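Local coordinates for protein endonuclease V (Streptomyces avermitilis, PDB 3GOC) that probably nicks double-stranded DNA at the second phosphodiester bond 3' to a deoxyinosine, a magnesium-dependent step in the repair of deaminated bases, at residues 41-46 against 108-114; 57-63 against 215-220; 149-153 against 181-185. All coordinates share one frame. Residues are numbered along the deposited sequence.

Contact 1 (41-46 against 108-114); sequences RVTGVD and PGLIVCD. With MG (magnesium ion), chain D; MG (magnesium ion), chain C.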
loop_
_atom_site.group_PDB
_atom_site.type_symbol
_atom_site.label_atom_id
_atom_site.label_comp_id
_atom_site.label_asym_id
_atom_site.label_seq_id
_atom_site.Cartn_x
_atom_site.Cartn_y
_atom_site.Cartn_z
ATOM N N ARG A 41 -3.443 -8.023 -10.322
ATOM C CA ARG A 41 -2.268 -7.625 -11.095
ATOM C C ARG A 41 -2.089 -6.110 -11.108
ATOM O O ARG A 41 -3.054 -5.358 -10.997
ATOM C CB ARG A 41 -2.385 -8.117 -12.550
ATOM C CG ARG A 41 -1.923 -9.555 -12.822
ATOM C CD ARG A 41 -2.836 -10.625 -12.238
ATOM N NE ARG A 41 -2.306 -11.968 -12.505
ATOM C CZ ARG A 41 -2.512 -12.661 -13.624
ATOM N NH1 ARG A 41 -3.249 -12.154 -14.604
ATOM N NH2 ARG A 41 -1.976 -13.865 -13.767
ATOM N N VAL A 42 -0.842 -5.667 -11.228
ATOM C CA VAL A 42 -0.534 -4.244 -11.298
ATOM C C VAL A 42 0.537 -4.156 -12.379
ATOM O O VAL A 42 1.492 -4.938 -12.398
ATOM C CB VAL A 42 -0.052 -3.697 -9.933
ATOM C CG1 VAL A 42 1.191 -4.427 -9.483
ATOM C CG2 VAL A 42 0.177 -2.190 -10.018
ATOM N N THR A 43 0.368 -3.203 -13.284
ATOM C CA THR A 43 1.252 -3.081 -14.436
ATOM C C THR A 43 1.934 -1.740 -14.613
ATOM O O THR A 43 1.305 -0.694 -14.506
ATOM C CB THR A 43 0.440 -3.385 -15.713
ATOM O OG1 THR A 43 -0.059 -4.727 -15.635
ATOM C CG2 THR A 43 1.289 -3.229 -16.963
ATOM N N GLY A 44 3.230 -1.781 -14.895
ATOM C CA GLY A 44 3.945 -0.549 -15.132
ATOM C C GLY A 44 4.090 -0.330 -16.628
ATOM O O GLY A 44 4.226 -1.284 -17.389
ATOM N N VAL A 45 4.027 0.925 -17.056
ATOM C CA VAL A 45 4.204 1.257 -18.459
ATOM C C VAL A 45 5.200 2.397 -18.521
ATOM O O VAL A 45 5.199 3.287 -17.666
ATOM C CB VAL A 45 2.886 1.709 -19.143
ATOM C CG1 VAL A 45 1.985 0.511 -19.387
ATOM C CG2 VAL A 45 2.180 2.741 -18.285
ATOM N N ASP A 46 6.068 2.348 -19.519
ATOM C CA ASP A 46 7.064 3.396 -19.707
ATOM C C ASP A 46 7.526 3.350 -21.152
ATOM O O ASP A 46 7.318 2.357 -21.845
ATOM C CB ASP A 46 8.259 3.180 -18.780
ATOM C CG ASP A 46 9.178 4.365 -18.751
ATOM O OD1 ASP A 46 10.385 4.162 -18.496
ATOM O OD2 ASP A 46 8.703 5.512 -18.972
ATOM N N PRO A 108 -3.969 -6.016 -17.604
ATOM C CA PRO A 108 -2.992 -5.338 -16.745
ATOM C C PRO A 108 -3.420 -5.063 -15.311
ATOM O O PRO A 108 -2.576 -4.855 -14.441
ATOM C CB PRO A 108 -2.708 -4.054 -17.512
ATOM C CG PRO A 108 -4.040 -3.734 -18.113
ATOM C CD PRO A 108 -4.546 -5.088 -18.594
ATOM N N GLY A 109 -4.723 -5.087 -15.063
ATOM C CA GLY A 109 -5.214 -4.792 -13.728
ATOM C C GLY A 109 -5.184 -3.282 -13.575
ATOM O O GLY A 109 -5.934 -2.574 -14.248
ATOM N N LEU A 110 -4.327 -2.786 -12.690
ATOM C CA LEU A 110 -4.178 -1.346 -12.480
ATOM C C LEU A 110 -2.897 -0.920 -13.196
ATOM O O LEU A 110 -1.843 -1.516 -12.983
ATOM C CB LEU A 110 -4.068 -1.050 -10.982
ATOM C CG LEU A 110 -3.852 0.387 -10.499
ATOM C CD1 LEU A 110 -2.409 0.772 -10.647
ATOM C CD2 LEU A 110 -4.759 1.328 -11.249
ATOM N N ILE A 111 -2.986 0.098 -14.049
ATOM C CA ILE A 111 -1.810 0.565 -14.783
ATOM C C ILE A 111 -1.163 1.749 -14.078
ATOM O O ILE A 111 -1.832 2.727 -13.742
ATOM C CB ILE A 111 -2.155 0.995 -16.233
ATOM C CG1 ILE A 111 -2.739 -0.186 -17.018
ATOM C CG2 ILE A 111 -0.901 1.515 -16.931
ATOM C CD1 ILE A 111 -4.154 -0.528 -16.638
ATOM N N VAL A 112 0.140 1.644 -13.836
ATOM C CA VAL A 112 0.895 2.703 -13.180
ATOM C C VAL A 112 1.842 3.312 -14.211
ATOM O O VAL A 112 2.768 2.652 -14.683
ATOM C CB VAL A 112 1.716 2.144 -11.988
ATOM C CG1 VAL A 112 2.458 3.273 -11.282
ATOM C CG2 VAL A 112 0.783 1.419 -11.013
ATOM N N CYS A 113 1.595 4.569 -14.572
ATOM C CA CYS A 113 2.427 5.266 -15.550
ATOM C C CYS A 113 3.526 6.068 -14.881
ATOM O O CYS A 113 3.340 6.610 -13.792
ATOM C CB CYS A 113 1.575 6.223 -16.387
ATOM S SG CYS A 113 0.261 5.442 -17.325
ATOM N N ASP A 114 4.686 6.121 -15.530
ATOM C CA ASP A 114 5.799 6.915 -15.023
ATOM C C ASP A 114 5.503 8.291 -15.605
ATOM O O ASP A 114 5.989 8.649 -16.679
ATOM C CB ASP A 114 7.129 6.402 -15.569
ATOM C CG ASP A 114 8.305 7.252 -15.128
ATOM O OD1 ASP A 114 9.362 7.225 -15.800
ATOM O OD2 ASP A 114 8.189 7.952 -14.103
HETATM MG MG MG D . 10.324 7.339 -18.550
HETATM MG MG MG C . 12.019 5.631 -18.386
HETATM O O HOH W 1 4.311 5.681 -18.269
HETATM O O HOH W 2 6.268 7.002 -19.309
HETATM O O HOH W 3 11.493 5.787 -16.106
HETATM O O HOH W 4 8.010 8.436 -18.429
HETATM O O HOH W 5 10.362 9.587 -17.484
HETATM O O HOH W 6 12.734 5.270 -20.547
HETATM O O HOH W 7 13.691 7.229 -18.184
#
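Carboxylates carried at matching positions on adjacent parallel strands, here 41-46 and 110-114, help build the metal site, as in other members of the RNase H-like clan. Arg41 O accepts a weak hydrogen bond from Leu110 N (3.3 Å), beside Gly109, whose positive phi and lack of CB let Arg41 O sit 3.5 Å from its CA. Val42 CG2 packs on Leu110 CD1 (4.0 Å) and Val112 CG2 (3.8 Å). Thr43 N donates to Leu110 O (2.8 Å), its O accepts from Val112 N (2.7 Å), and its OG1 donates to Pro108 O (2.8 Å). Gly44 CA lies 3.4 Å from Val112 O. Val45 N bonds Val112 O (3.2 Å), and its CG2 meets Cys113 SG at 3.4 Å. Here the strands splay, and water 1 links Val45 O (2.6 Å) to Asp114 N (2.8 Å). Asp46 then binds both magnesium ions, through OD1 (2.2 Å, chain C) and OD2 (2.5 Å, chain D), while Asp114 OD1 accepts from water 3 (2.6 Å) on the chain C ion and water 5 (3.1 Å) on the chain D ion. Direct bonding thus gives way to water and metal where the strands reach the metal site.

Contact 2 (57-63 against 215-220); sequences VAAAVVL and RADSLC. With MG (magnesium ion), chain C.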
loop_
_atom_site.group_PDB
_atom_site.type_symbol
_atom_site.label_atom_id
_atom_site.label_comp_id
_atom_site.label_asym_id
_atom_site.label_seq_id
_atom_site.Cartn_x
_atom_site.Cartn_y
_atom_site.Cartn_z
ATOM N N VAL A 57 9.711 3.356 -28.139
ATOM C CA VAL A 57 9.495 1.981 -27.711
ATOM C C VAL A 57 8.793 1.974 -26.368
ATOM O O VAL A 57 9.227 2.636 -25.425
ATOM C CB VAL A 57 10.832 1.218 -27.587
ATOM C CG1 VAL A 57 10.596 -0.145 -26.949
ATOM C CG2 VAL A 57 11.454 1.046 -28.970
ATOM N N ALA A 58 7.695 1.232 -26.291
ATOM C CA ALA A 58 6.928 1.142 -25.060
ATOM C C ALA A 58 7.054 -0.236 -24.445
ATOM O O ALA A 58 7.225 -1.231 -25.152
ATOM C CB ALA A 58 5.468 1.442 -25.335
ATOM N N ALA A 59 6.991 -0.283 -23.121
ATOM C CA ALA A 59 7.056 -1.545 -22.407
ATOM C C ALA A 59 5.946 -1.589 -21.376
ATOM O O ALA A 59 5.576 -0.571 -20.793
ATOM C CB ALA A 59 8.409 -1.707 -21.715
ATOM N N ALA A 60 5.398 -2.780 -21.178
ATOM C CA ALA A 60 4.363 -2.991 -20.180
ATOM C C ALA A 60 4.831 -4.205 -19.393
ATOM O O ALA A 60 5.122 -5.252 -19.970
ATOM C CB ALA A 60 3.023 -3.273 -20.844
ATOM N N VAL A 61 4.937 -4.051 -18.079
ATOM C CA VAL A 61 5.368 -5.147 -17.225
ATOM C C VAL A 61 4.307 -5.393 -16.171
ATOM O O VAL A 61 4.006 -4.516 -15.363
ATOM C CB VAL A 61 6.709 -4.835 -16.536
ATOM C CG1 VAL A 61 7.116 -6.010 -15.653
ATOM C CG2 VAL A 61 7.785 -4.568 -17.581
ATOM N N VAL A 62 3.737 -6.594 -16.197
ATOM C CA VAL A 62 2.682 -6.986 -15.271
ATOM C C VAL A 62 3.254 -7.701 -14.056
ATOM O O VAL A 62 4.024 -8.654 -14.191
ATOM C CB VAL A 62 1.675 -7.936 -15.950
ATOM C CG1 VAL A 62 0.507 -8.195 -15.023
ATOM C CG2 VAL A 62 1.198 -7.342 -17.261
ATOM N N LEU A 63 2.884 -7.231 -12.871
ATOM C CA LEU A 63 3.352 -7.840 -11.631
ATOM C C LEU A 63 2.203 -8.458 -10.849
ATOM O O LEU A 63 1.047 -8.058 -10.989
ATOM C CB LEU A 63 4.001 -6.796 -10.717
ATOM C CG LEU A 63 5.087 -5.874 -11.268
ATOM C CD1 LEU A 63 5.528 -4.918 -10.170
ATOM C CD2 LEU A 63 6.255 -6.699 -11.767
ATOM N N ARG A 215 10.877 -1.688 -13.517
ATOM C CA ARG A 215 10.807 -2.794 -14.474
ATOM C C ARG A 215 10.518 -2.331 -15.902
ATOM O O ARG A 215 11.202 -2.725 -16.843
ATOM C CB ARG A 215 9.704 -3.776 -14.074
ATOM C CG ARG A 215 9.832 -4.394 -12.704
ATOM C CD ARG A 215 10.817 -5.518 -12.715
ATOM N NE ARG A 215 10.784 -6.264 -11.458
ATOM C CZ ARG A 215 11.644 -7.230 -11.163
ATOM N NH1 ARG A 215 12.586 -7.555 -12.035
ATOM N NH2 ARG A 215 11.570 -7.855 -10.001
ATOM N N ALA A 216 9.491 -1.501 -16.060
ATOM C CA ALA A 216 9.115 -1.029 -17.383
ATOM C C ALA A 216 10.208 -0.165 -17.997
ATOM O O ALA A 216 10.463 -0.243 -19.200
ATOM C CB ALA A 216 7.803 -0.264 -17.312
ATOM N N ASP A 217 10.856 0.655 -17.177
ATOM C CA ASP A 217 11.925 1.509 -17.679
ATOM C C ASP A 217 13.066 0.659 -18.227
ATOM O O ASP A 217 13.561 0.893 -19.334
ATOM C CB ASP A 217 12.461 2.420 -16.571
ATOM C CG ASP A 217 13.686 3.200 -17.007
ATOM O OD1 ASP A 217 13.539 4.129 -17.824
ATOM O OD2 ASP A 217 14.802 2.872 -16.548
ATOM N N SER A 218 13.481 -0.337 -17.449
ATOM C CA SER A 218 14.577 -1.198 -17.873
ATOM C C SER A 218 14.225 -1.918 -19.164
ATOM O O SER A 218 15.042 -2.000 -20.084
ATOM C CB SER A 218 14.900 -2.228 -16.787
ATOM O OG SER A 218 15.480 -1.601 -15.650
ATOM N N LEU A 219 12.997 -2.421 -19.244
ATOM C CA LEU A 219 12.579 -3.159 -20.430
ATOM C C LEU A 219 12.453 -2.326 -21.704
ATOM O O LEU A 219 12.909 -2.757 -22.766
ATOM C CB LEU A 219 11.270 -3.911 -20.154
ATOM C CG LEU A 219 10.719 -4.742 -21.321
ATOM C CD1 LEU A 219 11.753 -5.759 -21.809
ATOM C CD2 LEU A 219 9.456 -5.456 -20.865
ATOM N N CYS A 220 11.844 -1.149 -21.638
ATOM C CA CYS A 220 11.748 -0.374 -22.868
ATOM C C CYS A 220 13.117 0.090 -23.353
ATOM O O CYS A 220 13.346 0.203 -24.557
ATOM C CB CYS A 220 10.794 0.824 -22.724
ATOM S SG CYS A 220 11.218 2.130 -21.542
HETATM MG MG MG C . 12.019 5.631 -18.386
HETATM O O HOH W 6 12.734 5.270 -20.547
HETATM O O HOH W 7 13.691 7.229 -18.184
HETATM O O HOH W 3 11.493 5.787 -16.106
#
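What stands out is how closely a helix has been let down onto a strand: the axes of 57-63 and 215-220 approach to 7.1 Å, and the CA atoms of Ala59 and Cys220 are 4.9 Å apart. The principle illustrated is that small residues set the spacing of an alpha/beta layer. Ala59 lies at the heart of the contact, its CB 3.5 Å from Cys220 N, 3.6 Å from Cys220 CB and 3.6 Å from Ala216 O, so that a methyl group rests against helix backbone as much as against side chains.

Longer side chains fill the space around this point. Val61 CG2 touches Ala216 CA and Leu219 CD2, each at 3.8 Å, and Leu219 CG also reaches Ala59 CB at 3.8 Å. Toward one end Val57 O lies 3.6 Å from Cys220 CB; toward the other, Val61 CG1 packs on Arg215 CB (3.8 Å), using the aliphatic base of an otherwise exposed side chain. The alternation of the strand sends Val57, Ala59, Val61 and Leu63 to this helix, while Ala58 and Ala60 point to the opposite face, where helix 94-102 covers them.

Asp217 points away from the strand, and its OD1 binds the chain C magnesium at 2.2 Å, an ion it shares with Asp46. An apolar, strand-facing side and a metal-binding side turned away from the strand are thus combined in less than two turns of helix: the close packing probably helps to position this carboxylate, consistent with an RNase H-like metal site, where a late carboxylate joins those of the strands.

Contact 3 (149-153 against 181-185); sequences SYEDP and KPVFV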
loop_
_atom_site.group_PDB
_atom_site.type_symbol
_atom_site.label_atom_id
_atom_site.label_comp_id
_atom_site.label_asym_id
_atom_site.label_seq_id
_atom_site.Cartn_x
_atom_site.Cartn_y
_atom_site.Cartn_z
ATOM N N SER A 149 3.309 22.840 -7.165
ATOM C CA SER A 149 3.887 23.176 -5.874
ATOM C C SER A 149 3.367 22.256 -4.781
ATOM O O SER A 149 2.326 21.617 -4.932
ATOM C CB SER A 149 3.558 24.621 -5.509
ATOM O OG SER A 149 2.175 24.768 -5.254
ATOM N N TYR A 150 4.098 22.196 -3.678
ATOM C CA TYR A 150 3.703 21.352 -2.569
ATOM C C TYR A 150 4.499 21.680 -1.322
ATOM O O TYR A 150 5.638 22.144 -1.398
ATOM C CB TYR A 150 3.913 19.877 -2.936
ATOM C CG TYR A 150 5.370 19.476 -3.070
ATOM C CD1 TYR A 150 6.033 18.830 -2.028
ATOM C CD2 TYR A 150 6.083 19.745 -4.241
ATOM C CE1 TYR A 150 7.369 18.451 -2.148
ATOM C CE2 TYR A 150 7.425 19.376 -4.370
ATOM C CZ TYR A 150 8.058 18.728 -3.319
ATOM O OH TYR A 150 9.376 18.343 -3.440
ATOM N N GLU A 151 3.872 21.454 -0.175
ATOM C CA GLU A 151 4.517 21.658 1.114
ATOM C C GLU A 151 5.219 20.333 1.380
ATOM O O GLU A 151 4.713 19.278 0.990
ATOM C CB GLU A 151 3.472 21.893 2.210
ATOM C CG GLU A 151 2.624 23.143 2.035
ATOM C CD GLU A 151 3.380 24.420 2.350
ATOM O OE1 GLU A 151 2.768 25.509 2.276
ATOM O OE2 GLU A 151 4.584 24.338 2.675
ATOM N N ASP A 152 6.378 20.369 2.026
ATOM C CA ASP A 152 7.088 19.132 2.328
ATOM C C ASP A 152 6.203 18.216 3.166
ATOM O O ASP A 152 5.702 18.615 4.215
ATOM C CB ASP A 152 8.376 19.412 3.110
ATOM C CG ASP A 152 9.431 20.100 2.275
ATOM O OD1 ASP A 152 9.759 19.577 1.189
ATOM O OD2 ASP A 152 9.940 21.157 2.710
ATOM N N PRO A 153 5.984 16.976 2.707
ATOM C CA PRO A 153 5.148 16.056 3.482
ATOM C C PRO A 153 5.926 15.606 4.719
ATOM O O PRO A 153 7.116 15.896 4.842
ATOM C CB PRO A 153 4.903 14.906 2.504
ATOM C CG PRO A 153 6.160 14.888 1.693
ATOM C CD PRO A 153 6.410 16.360 1.439
ATOM N N LYS A 181 13.506 12.113 -0.660
ATOM C CA LYS A 181 12.672 12.956 -1.523
ATOM C C LYS A 181 11.395 12.206 -1.939
ATOM O O LYS A 181 11.455 11.050 -2.338
ATOM C CB LYS A 181 13.488 13.343 -2.760
ATOM C CG LYS A 181 12.680 13.707 -3.994
ATOM C CD LYS A 181 11.944 15.019 -3.819
ATOM C CE LYS A 181 11.181 15.385 -5.079
ATOM N NZ LYS A 181 12.086 15.531 -6.265
ATOM N N PRO A 182 10.220 12.853 -1.850
ATOM C CA PRO A 182 8.992 12.149 -2.237
ATOM C C PRO A 182 8.790 12.005 -3.742
ATOM O O PRO A 182 9.551 12.562 -4.545
ATOM C CB PRO A 182 7.893 12.999 -1.606
ATOM C CG PRO A 182 8.469 14.388 -1.684
ATOM C CD PRO A 182 9.913 14.178 -1.276
ATOM N N VAL A 183 7.778 11.225 -4.115
ATOM C CA VAL A 183 7.426 11.060 -5.521
ATOM C C VAL A 183 6.097 11.785 -5.646
ATOM O O VAL A 183 5.523 12.200 -4.640
ATOM C CB VAL A 183 7.293 9.574 -5.945
ATOM C CG1 VAL A 183 8.663 8.914 -5.894
ATOM C CG2 VAL A 183 6.306 8.837 -5.060
ATOM N N PHE A 184 5.607 11.942 -6.867
ATOM C CA PHE A 184 4.384 12.689 -7.090
ATOM C C PHE A 184 3.316 11.853 -7.747
ATOM O O PHE A 184 3.405 11.475 -8.914
ATOM C CB PHE A 184 4.755 13.942 -7.874
ATOM C CG PHE A 184 5.860 14.715 -7.215
ATOM C CD1 PHE A 184 7.200 14.428 -7.492
ATOM C CD2 PHE A 184 5.563 15.624 -6.201
ATOM C CE1 PHE A 184 8.226 15.028 -6.757
ATOM C CE2 PHE A 184 6.572 16.229 -5.461
ATOM C CZ PHE A 184 7.912 15.929 -5.736
ATOM N N VAL A 185 2.294 11.574 -6.949
ATOM C CA VAL A 185 1.184 10.723 -7.334
ATOM C C VAL A 185 -0.050 11.473 -7.809
ATOM O O VAL A 185 -0.482 12.429 -7.177
ATOM C CB VAL A 185 0.782 9.852 -6.126
ATOM C CG1 VAL A 185 -0.346 8.909 -6.494
ATOM C CG2 VAL A 185 1.996 9.085 -5.627
#
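Tyr150, with 62 Å² covered, Pro182 with 40 Å² and Phe184 with 39 Å² make most of this contact, a small example of how side chains can join strands that are not neighbours in a sheet. Tyr150 and Phe184 form an edge-to-face pair: the edge of the Phe184 ring turns to the face of the Tyr150 ring, with centroids 5.0 Å apart, planes at 65° and a closest approach of 3.4 Å between the two CE2 atoms. Pro182 lies nearby, its CG 4.2 Å from Tyr150 CE1, and it also meets Pro153, the two CG atoms being 4.1 Å apart. The exposed Lys181 adds its CE, 3.8 Å from Tyr150 OH.

Strands 160-165 and 168-174 separate 149-150 from 183-189 in sheet order, yet the CA atoms of Tyr150 and Phe184 are only 9.8 Å apart. That is short for a flat sheet with two strands in between, and is consistent with a strongly curled sheet, the two rings probably meeting across its concave side. Leu163 and Ala173, from the intervening strands, touch both rings and complete the apolar cluster.

Dispersion and the electrostatics of an aromatic edge over a ring face therefore do the joining here, backed by proline rings; it is an apolar seam across what is probably a curled part of the sheet, away from the metal ions.

Overall arrangement
From the N terminus, strand 41-46 comes first and 57-63, its neighbour in the sheet, follows it by a hairpin. When the chain reaches 108-114, contact 1 closes, bringing the fourth strand alongside the first. Contact 3 then opens at 149-153, closing a helix-free excursion of strands and loops at 181-185. Last, helix residues 215-220 return to 57-63 and close contact 2, which crosses contact 1 and encloses contact 3. Contacts 1 and 2 touch and share the chain C magnesium, joining core strands and C-terminal helix around the metal site; contact 3, whose centre lies about 21 Å from that of contact 1, ties edge strand 149-150 to interior strand 183-189, in the other half of the sheet.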